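Local coordinates for protein Zn-dependent hydrolase, glyoxylase (PDB 6T5K) that probably hydrolyses the amide bond of beta-lactam antibiotics, carbapenems included, as a zinc-dependent class B metallo-beta-lactamase, at residues 98-102 with 163-168. Residue numbers count along the deposited sequence, not the author numbering.
With ZN (zinc ion), chain G.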
# COMPACT_ATOMS: atom_id res chain seq x y z
N ALA A 98 -6.59 -1.76 -3.10
CA ALA A 98 -6.82 -1.48 -1.68
C ALA A 98 -6.24 -2.65 -0.90
O ALA A 98 -6.70 -3.78 -1.06
CB ALA A 98 -8.31 -1.36 -1.37
N THR A 99 -5.22 -2.39 -0.10
CA THR A 99 -4.51 -3.50 0.53
C THR A 99 -5.19 -4.04 1.79
O THR A 99 -4.74 -5.08 2.30
CB THR A 99 -3.03 -3.17 0.77
OG1 THR A 99 -2.87 -2.08 1.67
CG2 THR A 99 -2.30 -2.92 -0.55
N HIS A 100 -6.20 -3.37 2.32
CA HIS A 100 -7.16 -3.96 3.25
C HIS A 100 -8.36 -3.03 3.29
O HIS A 100 -8.41 -2.03 2.58
CB HIS A 100 -6.61 -4.32 4.65
CG HIS A 100 -6.10 -3.17 5.45
ND1 HIS A 100 -4.83 -2.65 5.29
CD2 HIS A 100 -6.65 -2.48 6.49
CE1 HIS A 100 -4.65 -1.66 6.15
NE2 HIS A 100 -5.72 -1.54 6.89
N PHE A 101 -9.34 -3.37 4.11
CA PHE A 101 -10.63 -2.68 4.05
C PHE A 101 -10.69 -1.34 4.77
O PHE A 101 -11.71 -0.66 4.68
CB PHE A 101 -11.76 -3.58 4.56
CG PHE A 101 -11.83 -3.70 6.06
CD1 PHE A 101 -11.09 -4.68 6.73
CD2 PHE A 101 -12.67 -2.87 6.80
CE1 PHE A 101 -11.18 -4.81 8.11
CE2 PHE A 101 -12.78 -3.01 8.19
CZ PHE A 101 -12.01 -3.97 8.84
N HIS A 102 -9.64 -0.92 5.48
CA HIS A 102 -9.71 0.31 6.25
C HIS A 102 -9.63 1.56 5.35
O HIS A 102 -9.24 1.51 4.19
CB HIS A 102 -8.57 0.38 7.26
CG HIS A 102 -8.73 -0.53 8.43
ND1 HIS A 102 -7.66 -0.91 9.22
CD2 HIS A 102 -9.82 -1.10 8.98
CE1 HIS A 102 -8.09 -1.68 10.20
NE2 HIS A 102 -9.40 -1.81 10.08
N HIS A 163 -2.50 -7.38 10.51
CA HIS A 163 -3.13 -6.11 10.85
C HIS A 163 -4.64 -6.20 10.69
O HIS A 163 -5.40 -5.68 11.52
CB HIS A 163 -2.58 -5.03 9.92
CG HIS A 163 -3.31 -3.74 10.03
ND1 HIS A 163 -3.23 -2.91 11.13
CD2 HIS A 163 -4.16 -3.14 9.17
CE1 HIS A 163 -3.99 -1.85 10.94
NE2 HIS A 163 -4.56 -1.96 9.76
N THR A 164 -5.10 -6.88 9.64
CA THR A 164 -6.50 -7.26 9.50
C THR A 164 -6.55 -8.67 8.93
O THR A 164 -5.53 -9.26 8.56
CB THR A 164 -7.28 -6.33 8.56
OG1 THR A 164 -6.63 -6.32 7.28
CG2 THR A 164 -7.39 -4.92 9.12
N GLN A 165 -7.76 -9.23 8.86
CA GLN A 165 -7.89 -10.57 8.30
C GLN A 165 -7.63 -10.61 6.80
O GLN A 165 -7.24 -11.67 6.29
CB GLN A 165 -9.27 -11.16 8.56
CG GLN A 165 -10.44 -10.35 8.01
CD GLN A 165 -11.73 -11.09 8.10
OE1 GLN A 165 -12.56 -10.81 8.95
NE2 GLN A 165 -11.90 -12.05 7.24
N ASP A 166 -7.82 -9.48 6.10
CA ASP A 166 -7.83 -9.42 4.65
C ASP A 166 -6.58 -8.76 4.06
O ASP A 166 -6.54 -8.56 2.84
CB ASP A 166 -9.07 -8.65 4.18
CG ASP A 166 -9.10 -7.21 4.70
OD1 ASP A 166 -8.75 -6.97 5.88
OD2 ASP A 166 -9.50 -6.31 3.91
N ASN A 167 -5.63 -8.38 4.88
CA ASN A 167 -4.52 -7.62 4.36
C ASN A 167 -3.66 -8.34 3.32
O ASN A 167 -3.41 -9.48 3.45
CB ASN A 167 -3.70 -6.95 5.47
CG ASN A 167 -3.22 -7.91 6.56
OD1 ASN A 167 -2.91 -7.50 7.65
ND2 ASN A 167 -3.12 -9.10 6.23
N VAL A 168 -3.26 -7.60 2.29
CA VAL A 168 -2.44 -8.12 1.21
C VAL A 168 -1.23 -7.23 1.03
O VAL A 168 -1.22 -6.08 1.47
CB VAL A 168 -3.19 -8.28 -0.13
CG1 VAL A 168 -4.30 -9.29 0.05
CG2 VAL A 168 -3.76 -6.95 -0.58
ZN ZN G . -5.69 -0.65 8.74
O HOH W 1 -5.07 1.14 8.84
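Two loops of the metallo-beta-lactamase fold meet in a buried contact to build the three-histidine zinc site, residues 98-102 supplying the HxH of the family's HxHxD motif and residues 163-168 the third ligand. Just past strand 92-98, Thr99 O accepts a hydrogen bond from Val168 N (2.9 Å) and a CA-H...O contact from Asn167 CA (3.3 Å), which ties the loops together backbone to backbone; Thr99 OG1 hydrogen-bonds to Asp71 instead. His100 follows, its CB resting 3.3 Å from Thr164 OG1, its ring taking the edge of His163 on one face in an offset edge-to-face pair. Phe101 sets its ring edge against Asp166 OD1, 3.4 Å from CD1. That carboxylate oxygen also receives the Thr164 OG1 hydrogen bond, while Asp166 OD2 is hydrogen-bonded to Thr125. His102, the N-cap of helix 103-106, binds zinc through ND1, while its NE2 is hydrogen-bonded to Asp196. The zinc is held by His100 NE2 at 2.1 Å and by His102 ND1 and His163 NE2 at 2.0 Å, with a water at 1.9 Å completing four ligands.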